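Local structure of D-alanyl-D-alanine carboxypeptidase (Penicillin binding protein) family protein (Francisella tularensis subsp. tularensis, 6OSU) at residues V396-I401 with I410-V415; L332-N337 with Q362-T367; P374-G379 with I401-T406. The protein probably removes the terminal D-alanine from peptidoglycan precursor peptides, acting as a serine-type D-Ala-D-Ala carboxypeptidase of the S11 family. One frame throughout, in Å; residues are numbered along the deposited sequence.

Contact 1: residues V396-I401 with I410-V415; sequences VGNLVI and IASIPV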
ATOM      1  N   VAL A 396       6.242  -3.437 -35.770  1.00 78.86           N
ATOM      2  CA  VAL A 396       5.438  -4.233 -36.694  1.00 77.33           C
ATOM      3  C   VAL A 396       4.123  -4.696 -36.095  1.00 74.77           C
ATOM      4  O   VAL A 396       3.288  -5.245 -36.834  1.00 75.02           O
ATOM      5  CB  VAL A 396       6.224  -5.451 -37.221  1.00 75.45           C
ATOM      6  CG1 VAL A 396       7.358  -4.998 -38.125  1.00 78.97           C
ATOM      7  CG2 VAL A 396       6.751  -6.278 -36.063  1.00 71.44           C
ATOM      8  N   GLY A 397       3.907  -4.509 -34.802  1.00 72.69           N
ATOM      9  CA  GLY A 397       2.656  -4.939 -34.200  1.00 71.07           C
ATOM     10  C   GLY A 397       2.790  -5.051 -32.689  1.00 69.48           C
ATOM     11  O   GLY A 397       3.634  -4.395 -32.077  1.00 69.68           O
ATOM     12  N   ASN A 398       1.934  -5.894 -32.116  1.00 68.20           N
ATOM     13  CA  ASN A 398       1.866  -6.108 -30.678  1.00 65.73           C
ATOM     14  C   ASN A 398       2.076  -7.579 -30.351  1.00 64.37           C
ATOM     15  O   ASN A 398       1.554  -8.460 -31.044  1.00 64.35           O
ATOM     16  CB  ASN A 398       0.510  -5.668 -30.115  1.00 64.26           C
ATOM     17  CG  ASN A 398       0.279  -4.177 -30.231  1.00 66.33           C
ATOM     18  OD1 ASN A 398       1.166  -3.372 -29.948  1.00 67.37           O
ATOM     19  ND2 ASN A 398      -0.925  -3.799 -30.641  1.00 67.25           N
ATOM     20  N   LEU A 399       2.835  -7.844 -29.290  1.00 63.69           N
ATOM     21  CA  LEU A 399       2.785  -9.155 -28.657  1.00 63.13           C
ATOM     22  C   LEU A 399       1.554  -9.199 -27.763  1.00 62.13           C
ATOM     23  O   LEU A 399       1.327  -8.290 -26.958  1.00 62.19           O
ATOM     24  CB  LEU A 399       4.050  -9.443 -27.847  1.00 62.94           C
ATOM     25  CG  LEU A 399       4.148 -10.874 -27.300  1.00 62.61           C
ATOM     26  CD1 LEU A 399       5.585 -11.362 -27.329  1.00 65.14           C
ATOM     27  CD2 LEU A 399       3.586 -10.994 -25.887  1.00 59.64           C
ATOM     28  N   VAL A 400       0.755 -10.246 -27.913  1.00 62.36           N
ATOM     29  CA  VAL A 400      -0.557 -10.311 -27.287  1.00 62.19           C
ATOM     30  C   VAL A 400      -0.645 -11.566 -26.431  1.00 60.94           C
ATOM     31  O   VAL A 400      -0.220 -12.649 -26.850  1.00 60.93           O
ATOM     32  CB  VAL A 400      -1.682 -10.284 -28.344  1.00 63.89           C
ATOM     33  CG1 VAL A 400      -3.031 -10.530 -27.698  1.00 63.30           C
ATOM     34  CG2 VAL A 400      -1.682  -8.948 -29.084  1.00 65.30           C
ATOM     35  N   ILE A 401      -1.184 -11.410 -25.224  1.00 59.75           N
ATOM     36  CA  ILE A 401      -1.525 -12.522 -24.347  1.00 59.43           C
ATOM     37  C   ILE A 401      -3.039 -12.675 -24.373  1.00 60.08           C
ATOM     38  O   ILE A 401      -3.768 -11.764 -23.961  1.00 59.29           O
ATOM     39  CB  ILE A 401      -1.020 -12.294 -22.914  1.00 58.31           C
ATOM     40  CG1 ILE A 401       0.479 -11.994 -22.918  1.00 57.64           C
ATOM     41  CG2 ILE A 401      -1.322 -13.507 -22.041  1.00 58.33           C
ATOM     42  CD1 ILE A 401       1.326 -13.155 -23.346  1.00 57.80           C
ATOM     43  N   ILE A 410      -5.496 -10.308 -22.630  1.00 74.18           N
ATOM     44  CA  ILE A 410      -5.122 -10.040 -21.245  1.00 70.44           C
ATOM     45  C   ILE A 410      -4.055  -8.958 -21.168  1.00 68.00           C
ATOM     46  O   ILE A 410      -4.148  -8.038 -20.353  1.00 67.30           O
ATOM     47  CB  ILE A 410      -4.654 -11.346 -20.571  1.00 70.04           C
ATOM     48  CG1 ILE A 410      -5.827 -12.322 -20.437  1.00 72.08           C
ATOM     49  CG2 ILE A 410      -4.003 -11.065 -19.223  1.00 67.58           C
ATOM     50  CD1 ILE A 410      -7.114 -11.668 -19.992  1.00 72.47           C
ATOM     51  N   ALA A 411      -3.041  -9.048 -22.023  1.00 67.46           N
ATOM     52  CA  ALA A 411      -1.974  -8.065 -22.086  1.00 65.12           C
ATOM     53  C   ALA A 411      -1.622  -7.814 -23.542  1.00 65.16           C
ATOM     54  O   ALA A 411      -1.803  -8.685 -24.397  1.00 65.42           O
ATOM     55  CB  ALA A 411      -0.733  -8.527 -21.318  1.00 64.17           C
ATOM     56  N   SER A 412      -1.114  -6.615 -23.817  1.00 65.43           N
ATOM     57  CA  SER A 412      -0.710  -6.237 -25.164  1.00 65.92           C
ATOM     58  C   SER A 412       0.474  -5.291 -25.062  1.00 66.86           C
ATOM     59  O   SER A 412       0.425  -4.319 -24.302  1.00 67.84           O
ATOM     60  CB  SER A 412      -1.860  -5.572 -25.925  1.00 66.49           C
ATOM     61  OG  SER A 412      -1.460  -5.205 -27.234  1.00 68.13           O
ATOM     62  N   ILE A 413       1.527  -5.573 -25.821  1.00 67.11           N
ATOM     63  CA  ILE A 413       2.731  -4.751 -25.764  1.00 67.23           C
ATOM     64  C   ILE A 413       3.287  -4.585 -27.177  1.00 69.72           C
ATOM     65  O   ILE A 413       3.340  -5.556 -27.948  1.00 70.27           O
ATOM     66  CB  ILE A 413       3.752  -5.355 -24.780  1.00 66.19           C
ATOM     67  CG1 ILE A 413       4.635  -4.265 -24.183  1.00 69.74           C
ATOM     68  CG2 ILE A 413       4.605  -6.440 -25.419  1.00 65.93           C
ATOM     69  CD1 ILE A 413       5.327  -4.703 -22.915  1.00 70.39           C
ATOM     70  N   PRO A 414       3.653  -3.369 -27.581  1.00 71.12           N
ATOM     71  CA  PRO A 414       4.201  -3.180 -28.929  1.00 72.96           C
ATOM     72  C   PRO A 414       5.518  -3.921 -29.100  1.00 72.89           C
ATOM     73  O   PRO A 414       6.362  -3.953 -28.201  1.00 71.59           O
ATOM     74  CB  PRO A 414       4.380  -1.661 -29.036  1.00 75.03           C
ATOM     75  CG  PRO A 414       4.334  -1.157 -27.636  1.00 73.79           C
ATOM     76  CD  PRO A 414       3.434  -2.087 -26.891  1.00 71.25           C
ATOM     77  N   VAL A 415       5.681  -4.527 -30.270  1.00 73.99           N
ATOM     78  CA  VAL A 415       6.835  -5.360 -30.568  1.00 74.18           C
ATOM     79  C   VAL A 415       7.550  -4.788 -31.786  1.00 77.55           C
ATOM     80  O   VAL A 415       6.938  -4.167 -32.662  1.00 78.40           O
ATOM     81  CB  VAL A 415       6.421  -6.833 -30.785  1.00 72.70           C
ATOM     82  CG1 VAL A 415       5.889  -7.054 -32.195  1.00 74.15           C
ATOM     83  CG2 VAL A 415       7.572  -7.759 -30.474  1.00 73.94           C
TER

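Contact 2: residues L332-N337 with Q362-T367; sequences LLYKAN and QNIYKT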
ATOM      1  N   LEU A 332       4.972 -13.629 -14.880  1.00 60.26           N
ATOM      2  CA  LEU A 332       5.776 -13.009 -15.930  1.00 60.92           C
ATOM      3  C   LEU A 332       5.329 -13.603 -17.259  1.00 61.87           C
ATOM      4  O   LEU A 332       5.800 -14.665 -17.667  1.00 63.31           O
ATOM      5  CB  LEU A 332       7.264 -13.235 -15.687  1.00 62.03           C
ATOM      6  CG  LEU A 332       8.196 -12.590 -16.715  1.00 63.05           C
ATOM      7  CD1 LEU A 332       8.190 -11.074 -16.569  1.00 61.33           C
ATOM      8  CD2 LEU A 332       9.609 -13.143 -16.604  1.00 64.84           C
ATOM      9  N   LEU A 333       4.410 -12.915 -17.938  1.00 61.09           N
ATOM     10  CA  LEU A 333       3.860 -13.444 -19.181  1.00 62.69           C
ATOM     11  C   LEU A 333       4.857 -13.350 -20.330  1.00 64.69           C
ATOM     12  O   LEU A 333       4.831 -14.184 -21.242  1.00 67.45           O
ATOM     13  CB  LEU A 333       2.572 -12.705 -19.533  1.00 61.95           C
ATOM     14  CG  LEU A 333       1.512 -12.720 -18.428  1.00 60.60           C
ATOM     15  CD1 LEU A 333       0.378 -11.751 -18.729  1.00 59.85           C
ATOM     16  CD2 LEU A 333       0.977 -14.127 -18.250  1.00 61.46           C
ATOM     17  N   TYR A 334       5.728 -12.343 -20.314  1.00 63.68           N
ATOM     18  CA  TYR A 334       6.732 -12.171 -21.358  1.00 64.03           C
ATOM     19  C   TYR A 334       8.014 -11.651 -20.731  1.00 64.64           C
ATOM     20  O   TYR A 334       8.010 -10.595 -20.090  1.00 61.81           O
ATOM     21  CB  TYR A 334       6.245 -11.214 -22.451  1.00 63.04           C
ATOM     22  CG  TYR A 334       7.297 -10.912 -23.493  1.00 62.48           C
ATOM     23  CD1 TYR A 334       7.624 -11.848 -24.464  1.00 63.69           C
ATOM     24  CD2 TYR A 334       7.965  -9.695 -23.505  1.00 61.08           C
ATOM     25  CE1 TYR A 334       8.587 -11.583 -25.418  1.00 64.74           C
ATOM     26  CE2 TYR A 334       8.930  -9.417 -24.457  1.00 62.60           C
ATOM     27  CZ  TYR A 334       9.238 -10.366 -25.412  1.00 64.26           C
ATOM     28  OH  TYR A 334      10.198 -10.100 -26.365  1.00 65.70           O
ATOM     29  N   LYS A 335       9.100 -12.393 -20.914  1.00 70.36           N
ATOM     30  CA  LYS A 335      10.425 -11.968 -20.487  1.00 73.64           C
ATOM     31  C   LYS A 335      11.031 -11.085 -21.572  1.00 75.11           C
ATOM     32  O   LYS A 335      11.053 -11.468 -22.746  1.00 75.26           O
ATOM     33  CB  LYS A 335      11.313 -13.182 -20.219  1.00 77.09           C
ATOM     34  CG  LYS A 335      12.686 -12.854 -19.669  1.00 79.60           C
ATOM     35  CD  LYS A 335      13.507 -14.120 -19.471  1.00 83.69           C
ATOM     36  CE  LYS A 335      12.731 -15.164 -18.675  1.00 85.71           C
ATOM     37  NZ  LYS A 335      13.604 -16.281 -18.206  1.00 89.32           N
ATOM     38  N   ALA A 336      11.508  -9.905 -21.178  1.00 76.64           N
ATOM     39  CA  ALA A 336      11.988  -8.926 -22.146  1.00 77.79           C
ATOM     40  C   ALA A 336      13.110  -9.505 -23.003  1.00 80.56           C
ATOM     41  O   ALA A 336      13.885 -10.358 -22.561  1.00 81.53           O
ATOM     42  CB  ALA A 336      12.470  -7.662 -21.433  1.00 76.85           C
ATOM     43  N   ASN A 337      13.170  -9.040 -24.254  1.00 80.41           N
ATOM     44  CA  ASN A 337      14.165  -9.440 -25.247  1.00 82.43           C
ATOM     45  C   ASN A 337      14.021 -10.896 -25.681  1.00 83.65           C
ATOM     46  O   ASN A 337      14.962 -11.471 -26.239  1.00 86.75           O
ATOM     47  CB  ASN A 337      15.594  -9.187 -24.746  1.00 83.80           C
ATOM     48  CG  ASN A 337      15.747  -7.834 -24.077  1.00 84.00           C
ATOM     49  OD1 ASN A 337      15.209  -6.831 -24.544  1.00 83.54           O
ATOM     50  ND2 ASN A 337      16.479  -7.805 -22.967  1.00 84.88           N
ATOM     51  N   GLN A 362      10.618  -4.596 -23.106  1.00 79.05           N
ATOM     52  CA  GLN A 362       9.813  -4.502 -21.900  1.00 77.03           C
ATOM     53  C   GLN A 362       9.389  -5.888 -21.432  1.00 72.43           C
ATOM     54  O   GLN A 362       9.280  -6.826 -22.226  1.00 71.29           O
ATOM     55  CB  GLN A 362       8.569  -3.643 -22.141  1.00 77.38           C
ATOM     56  CG  GLN A 362       8.855  -2.265 -22.694  1.00 82.72           C
ATOM     57  CD  GLN A 362       9.423  -1.333 -21.648  1.00 87.30           C
ATOM     58  OE1 GLN A 362       8.755  -1.008 -20.665  1.00 87.26           O
ATOM     59  NE2 GLN A 362      10.663  -0.899 -21.847  1.00 91.82           N
ATOM     60  N   ASN A 363       9.156  -6.008 -20.130  1.00 69.94           N
ATOM     61  CA  ASN A 363       8.528  -7.202 -19.596  1.00 66.70           C
ATOM     62  C   ASN A 363       7.012  -7.096 -19.716  1.00 63.92           C
ATOM     63  O   ASN A 363       6.451  -6.020 -19.946  1.00 65.25           O
ATOM     64  CB  ASN A 363       8.901  -7.412 -18.126  1.00 67.02           C
ATOM     65  CG  ASN A 363      10.374  -7.690 -17.924  1.00 70.50           C
ATOM     66  OD1 ASN A 363      10.944  -8.580 -18.556  1.00 72.42           O
ATOM     67  ND2 ASN A 363      11.001  -6.929 -17.036  1.00 72.29           N
ATOM     68  N   ILE A 364       6.350  -8.235 -19.565  1.00 60.51           N
ATOM     69  CA  ILE A 364       4.928  -8.277 -19.250  1.00 57.08           C
ATOM     70  C   ILE A 364       4.818  -9.038 -17.936  1.00 55.82           C
ATOM     71  O   ILE A 364       4.825 -10.276 -17.914  1.00 54.49           O
ATOM     72  CB  ILE A 364       4.085  -8.925 -20.351  1.00 54.58           C
ATOM     73  CG1 ILE A 364       4.203  -8.132 -21.654  1.00 55.53           C
ATOM     74  CG2 ILE A 364       2.625  -8.985 -19.921  1.00 51.84           C
ATOM     75  CD1 ILE A 364       3.293  -8.650 -22.760  1.00 54.26           C
ATOM     76  N   TYR A 365       4.751  -8.298 -16.836  1.00 56.42           N
ATOM     77  CA  TYR A 365       4.603  -8.848 -15.495  1.00 54.80           C
ATOM     78  C   TYR A 365       3.264  -8.351 -14.973  1.00 54.12           C
ATOM     79  O   TYR A 365       3.112  -7.158 -14.687  1.00 53.85           O
ATOM     80  CB  TYR A 365       5.766  -8.414 -14.603  1.00 55.61           C
ATOM     81  CG  TYR A 365       5.788  -9.042 -13.229  1.00 55.29           C
ATOM     82  CD1 TYR A 365       5.835 -10.424 -13.070  1.00 54.66           C
ATOM     83  CD2 TYR A 365       5.787  -8.252 -12.086  1.00 55.43           C
ATOM     84  CE1 TYR A 365       5.862 -10.998 -11.808  1.00 54.01           C
ATOM     85  CE2 TYR A 365       5.815  -8.814 -10.826  1.00 54.90           C
ATOM     86  CZ  TYR A 365       5.853 -10.185 -10.690  1.00 54.22           C
ATOM     87  OH  TYR A 365       5.878 -10.739  -9.430  1.00 54.73           O
ATOM     88  N   LYS A 366       2.288  -9.256 -14.869  1.00 53.60           N
ATOM     89  CA  LYS A 366       0.902  -8.865 -14.665  1.00 54.93           C
ATOM     90  C   LYS A 366       0.262  -9.668 -13.538  1.00 55.61           C
ATOM     91  O   LYS A 366       0.611 -10.828 -13.294  1.00 55.52           O
ATOM     92  CB  LYS A 366       0.097  -9.040 -15.966  1.00 55.65           C
ATOM     93  CG  LYS A 366      -1.199  -8.246 -16.023  1.00 57.58           C
ATOM     94  CD  LYS A 366      -1.912  -8.439 -17.357  1.00 59.02           C
ATOM     95  CE  LYS A 366      -3.386  -8.040 -17.277  1.00 60.85           C
ATOM     96  NZ  LYS A 366      -3.603  -6.564 -17.336  1.00 63.52           N
ATOM     97  N   THR A 367      -0.681  -9.030 -12.850  1.00 56.51           N
ATOM     98  CA  THR A 367      -1.519  -9.694 -11.856  1.00 56.27           C
ATOM     99  C   THR A 367      -2.775 -10.201 -12.558  1.00 55.93           C
ATOM    100  O   THR A 367      -3.601  -9.407 -13.020  1.00 56.76           O
ATOM    101  CB  THR A 367      -1.870  -8.737 -10.719  1.00 57.54           C
ATOM    102  OG1 THR A 367      -0.667  -8.290 -10.080  1.00 58.41           O
ATOM    103  CG2 THR A 367      -2.760  -9.422  -9.695  1.00 57.53           C
TER

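Contact 3: residues P374-G379 with I401-T406; sequences PYLKQG and ITLGDT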
ATOM      1  N   PRO A 374      -3.184 -21.326 -16.627  1.00 66.84           N
ATOM      2  CA  PRO A 374      -2.890 -22.433 -17.550  1.00 70.14           C
ATOM      3  C   PRO A 374      -3.484 -22.265 -18.940  1.00 72.10           C
ATOM      4  O   PRO A 374      -3.219 -23.105 -19.807  1.00 74.98           O
ATOM      5  CB  PRO A 374      -3.493 -23.652 -16.837  1.00 72.45           C
ATOM      6  CG  PRO A 374      -4.562 -23.097 -15.985  1.00 71.39           C
ATOM      7  CD  PRO A 374      -4.047 -21.771 -15.514  1.00 68.13           C
ATOM      8  N   TYR A 375      -4.262 -21.214 -19.194  1.00 71.85           N
ATOM      9  CA  TYR A 375      -4.924 -21.029 -20.479  1.00 74.49           C
ATOM     10  C   TYR A 375      -4.398 -19.840 -21.268  1.00 71.62           C
ATOM     11  O   TYR A 375      -4.942 -19.536 -22.334  1.00 73.03           O
ATOM     12  CB  TYR A 375      -6.434 -20.881 -20.272  1.00 78.02           C
ATOM     13  CG  TYR A 375      -7.086 -22.154 -19.803  1.00 82.57           C
ATOM     14  CD1 TYR A 375      -7.743 -22.987 -20.697  1.00 87.23           C
ATOM     15  CD2 TYR A 375      -7.024 -22.537 -18.471  1.00 83.00           C
ATOM     16  CE1 TYR A 375      -8.332 -24.160 -20.274  1.00 91.66           C
ATOM     17  CE2 TYR A 375      -7.606 -23.707 -18.039  1.00 87.34           C
ATOM     18  CZ  TYR A 375      -8.259 -24.515 -18.944  1.00 92.15           C
ATOM     19  OH  TYR A 375      -8.843 -25.682 -18.516  1.00 97.24           O
ATOM     20  N   LEU A 376      -3.362 -19.163 -20.784  1.00 67.87           N
ATOM     21  CA  LEU A 376      -2.825 -18.004 -21.481  1.00 66.16           C
ATOM     22  C   LEU A 376      -1.938 -18.444 -22.642  1.00 68.65           C
ATOM     23  O   LEU A 376      -1.297 -19.497 -22.597  1.00 70.50           O
ATOM     24  CB  LEU A 376      -2.040 -17.123 -20.509  1.00 62.65           C
ATOM     25  CG  LEU A 376      -2.845 -16.691 -19.281  1.00 61.16           C
ATOM     26  CD1 LEU A 376      -1.951 -16.061 -18.234  1.00 60.09           C
ATOM     27  CD2 LEU A 376      -3.963 -15.737 -19.670  1.00 61.25           C
ATOM     28  N   LYS A 377      -1.915 -17.628 -23.696  1.00 69.35           N
ATOM     29  CA  LYS A 377      -1.163 -17.945 -24.905  1.00 71.12           C
ATOM     30  C   LYS A 377      -0.525 -16.679 -25.457  1.00 69.18           C
ATOM     31  O   LYS A 377      -1.177 -15.634 -25.532  1.00 67.96           O
ATOM     32  CB  LYS A 377      -2.066 -18.581 -25.974  1.00 74.13           C
ATOM     33  CG  LYS A 377      -2.712 -19.907 -25.570  1.00 76.96           C
ATOM     34  CD  LYS A 377      -1.708 -21.056 -25.522  1.00 79.99           C
ATOM     35  CE  LYS A 377      -2.365 -22.339 -25.016  1.00 83.01           C
ATOM     36  NZ  LYS A 377      -1.457 -23.522 -25.061  1.00 85.90           N
ATOM     37  N   GLN A 378       0.749 -16.777 -25.833  1.00 69.30           N
ATOM     38  CA  GLN A 378       1.445 -15.670 -26.475  1.00 69.79           C
ATOM     39  C   GLN A 378       1.091 -15.612 -27.953  1.00 70.99           C
ATOM     40  O   GLN A 378       1.049 -16.639 -28.640  1.00 73.79           O
ATOM     41  CB  GLN A 378       2.960 -15.813 -26.323  1.00 72.24           C
ATOM     42  CG  GLN A 378       3.515 -15.385 -24.982  1.00 72.26           C
ATOM     43  CD  GLN A 378       5.019 -15.182 -25.024  1.00 75.49           C
ATOM     44  OE1 GLN A 378       5.673 -15.504 -26.018  1.00 77.76           O
ATOM     45  NE2 GLN A 378       5.573 -14.638 -23.946  1.00 75.49           N
ATOM     46  N   GLY A 379       0.850 -14.406 -28.443  1.00 69.23           N
ATOM     47  CA  GLY A 379       0.540 -14.212 -29.848  1.00 71.14           C
ATOM     48  C   GLY A 379       1.084 -12.895 -30.346  1.00 72.06           C
ATOM     49  O   GLY A 379       1.214 -11.927 -29.588  1.00 70.86           O
ATOM     50  N   ILE A 401      -1.184 -11.410 -25.224  1.00 59.75           N
ATOM     51  CA  ILE A 401      -1.525 -12.522 -24.347  1.00 59.43           C
ATOM     52  C   ILE A 401      -3.039 -12.675 -24.373  1.00 60.08           C
ATOM     53  O   ILE A 401      -3.768 -11.764 -23.961  1.00 59.29           O
ATOM     54  CB  ILE A 401      -1.020 -12.294 -22.914  1.00 58.31           C
ATOM     55  CG1 ILE A 401       0.479 -11.994 -22.918  1.00 57.64           C
ATOM     56  CG2 ILE A 401      -1.322 -13.507 -22.041  1.00 58.33           C
ATOM     57  CD1 ILE A 401       1.326 -13.155 -23.346  1.00 57.80           C
ATOM     58  N   THR A 402      -3.513 -13.814 -24.864  1.00 62.53           N
ATOM     59  CA  THR A 402      -4.938 -14.085 -24.963  1.00 65.98           C
ATOM     60  C   THR A 402      -5.337 -15.201 -24.004  1.00 68.56           C
ATOM     61  O   THR A 402      -4.501 -15.984 -23.542  1.00 68.56           O
ATOM     62  CB  THR A 402      -5.336 -14.461 -26.397  1.00 68.47           C
ATOM     63  OG1 THR A 402      -4.403 -15.414 -26.923  1.00 70.14           O
ATOM     64  CG2 THR A 402      -5.357 -13.231 -27.286  1.00 68.03           C
ATOM     65  N   LEU A 403      -6.633 -15.263 -23.709  1.00 72.34           N
ATOM     66  CA  LEU A 403      -7.183 -16.253 -22.785  1.00 76.95           C
ATOM     67  C   LEU A 403      -7.704 -17.434 -23.596  1.00 86.23           C
ATOM     68  O   LEU A 403      -8.793 -17.375 -24.171  1.00 88.78           O
ATOM     69  CB  LEU A 403      -8.284 -15.642 -21.925  1.00 74.93           C
ATOM     70  CG  LEU A 403      -8.917 -16.602 -20.916  1.00 74.11           C
ATOM     71  CD1 LEU A 403      -7.855 -17.141 -19.969  1.00 72.04           C
ATOM     72  CD2 LEU A 403     -10.035 -15.921 -20.147  1.00 74.16           C
ATOM     73  N   GLY A 404      -6.922 -18.512 -23.635  1.00113.44           N
ATOM     74  CA  GLY A 404      -7.337 -19.688 -24.372  1.00124.21           C
ATOM     75  C   GLY A 404      -7.284 -19.465 -25.874  1.00130.59           C
ATOM     76  O   GLY A 404      -6.454 -18.711 -26.395  1.00126.50           O
ATOM     77  N   ASP A 405      -8.190 -20.136 -26.578  1.00142.32           N
ATOM     78  CA  ASP A 405      -8.296 -20.018 -28.025  1.00145.68           C
ATOM     79  C   ASP A 405      -9.210 -18.877 -28.455  1.00145.27           C
ATOM     80  O   ASP A 405      -9.601 -18.818 -29.625  1.00148.87           O
ATOM     81  CB  ASP A 405      -8.794 -21.337 -28.624  1.00152.40           C
ATOM     82  CG  ASP A 405      -7.997 -21.760 -29.843  1.00154.94           C
ATOM     83  OD1 ASP A 405      -7.094 -21.001 -30.255  1.00152.35           O
ATOM     84  OD2 ASP A 405      -8.269 -22.851 -30.386  1.00160.33           O
ATOM     85  N   THR A 406      -9.555 -17.976 -27.541  1.00135.41           N
ATOM     86  CA  THR A 406     -10.401 -16.836 -27.858  1.00129.60           C
ATOM     87  C   THR A 406      -9.549 -15.633 -28.259  1.00123.06           C
ATOM     88  O   THR A 406      -8.320 -15.642 -28.153  1.00122.03           O
ATOM     89  CB  THR A 406     -11.292 -16.480 -26.669  1.00128.82           C
ATOM     90  OG1 THR A 406     -10.484 -15.959 -25.606  1.00125.38           O
ATOM     91  CG2 THR A 406     -12.032 -17.712 -26.171  1.00132.83           C
TER

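Contact 1: residues V396-I401 with I410-V415
L399 and I413 exchange backbone hydrogen bonds both ways in the middle of a beta hairpin, whose segment axes run at 149° to each other, a twisted antiparallel pairing. L399 N donates to I413 O at 2.7 Å, and I413 N returns the bond to L399 O. Toward one end the ladder continues with V415 N to G397 O and V396 N to V415 O; toward the other, I401 N binds A411 O. I401 O takes two donors, I410 N at 2.6 Å and, weakly, A411 N at 3.4 Å, the signature of a classic beta bulge. CA-H...O contacts fill the positions between, N398 CA lying 3.2 Å from I413 O.

Apolar contacts gather on the face that carries L399, I401, A411, I413 and V415. L399 CB meets I413 CG2 at 3.9 Å, and I401 CG1 meets A411 CB at 4.0 Å. A chi1 of 81° sets V415 CG1 between its own backbone N and carbonyl carbon, where it rests on the G397 peptide, 3.5 Å from G397 O.

N398 makes no side-chain hydrogen bond across the contact: its CB touches S412 OG, and its OD1 lies 3.2 Å from P414 CA; P414 N has no hydrogen to offer it.

The chemistry is therefore divided: backbone bonds set the register, while the aliphatic face, packed against I364, Y334 and L333, implies that the hairpin is one layer of a partly buried apolar interface.

Contact 2: residues L332-N337 with Q362-T367
L333 lays its side chain across that of I364 at about a right angle, its CB 3.7 Å from I364 CG2 and its CD1 touching the same methyl. The two belong to a two-stranded antiparallel sheet in the PBP5-type C-terminal domain, and L333 with Y334 forms a classic beta bulge opposite I364; the segment axes stand at 139°. The evidence is the double use of I364 O. Y334 N approaches it in the carbonyl plane, on a lone pair, at 3.3 Å, while L333 N lies 2.7 Å away in a weak bond, with an N-H...O angle of 129°. I364 N answers to Y334 O at 2.9 Å.

L333 CD1 continues onto K366 CB. Beside it, Y334 CB packs on I364 CG1. Y334 CG is anti to its backbone N, and the ring edge meets Q362 O in plane, CD2 being 3.4 Å from it. The phenol OH has its partners at S338 O and S360 N.

On the face opposite Y334 and I364 lie L332 and Y365. The edge of the Y365 ring is turned to the L332 backbone, with CD1 3.9 Å from L332 CA and that atom in the ring plane. The L332 side chain crosses that of N363 obliquely, L332 CD1 touching N363 CB at 4.0 Å.

Beyond the strands the pairing passes to a side chain. The methyl of A336 lies against both Q362 O and the N363 carboxamide, and A336 N donates to N363 OD1 at 3.0 Å, tilted 23° from the carboxamide plane.

Contact 3: residues P374-G379 with I401-T406
Y375 meets L403 through the root of its side chain and not its ring: CB lies 4.0 Å from L403 CD1, while the phenol leads away from residues 401-406; the Y375 side chain also touches I27. The other flat group, the Q378 carboxamide, has its partner on strand 328-334, NE2 being hydrogen-bonded to L333 O; what touches across the contact is Q378 CG, 3.5 Å from I401 CD1, the two side chains lying side by side and pointing the same way.

Between these ends, K377 and T402 form an antiparallel hydrogen-bonded pair. T402 N gives to K377 O at 3.0 Å and K377 N to T402 O at 3.1 Å. L376 CB meets I401 CG2 at 4.0 Å, and L376 CD2 touches L403 CD1. G404 N then bonds Y375 O at 2.6 Å as the chain enters a type II' turn from L403 to T406; a phi of 71° at G404 suits glycine, and T406 OG1 donates to L403 O across the turn.

The pairing joins the outermost strand 376-382 to 395-403, whose other side is taken by strand 409-417, and L376 bridges the layers by touching I410 there and L333 on strand 328-334.

From the N terminus, contact 2 comes first: strand 328-334 pairs with 364-369, closing a loop that includes strands 340-343 and 355-359 of the other sheet. It closes before the rest begin. Contact 3 then brings 374-379 to 401-406, and contact 1 pairs 396-401 with 410-415 before the chain ends; their segments alternate, so these two loops cross, sharing I401 on strand 395-403. V400 N and G379 O, a probable hydrogen bond, continue the shared sheet. Contact 2 packs on this sheet from one face, L399 meeting Y334 and I413 meeting Q362 and N363, which ties the two sheets of the C-terminal domain together.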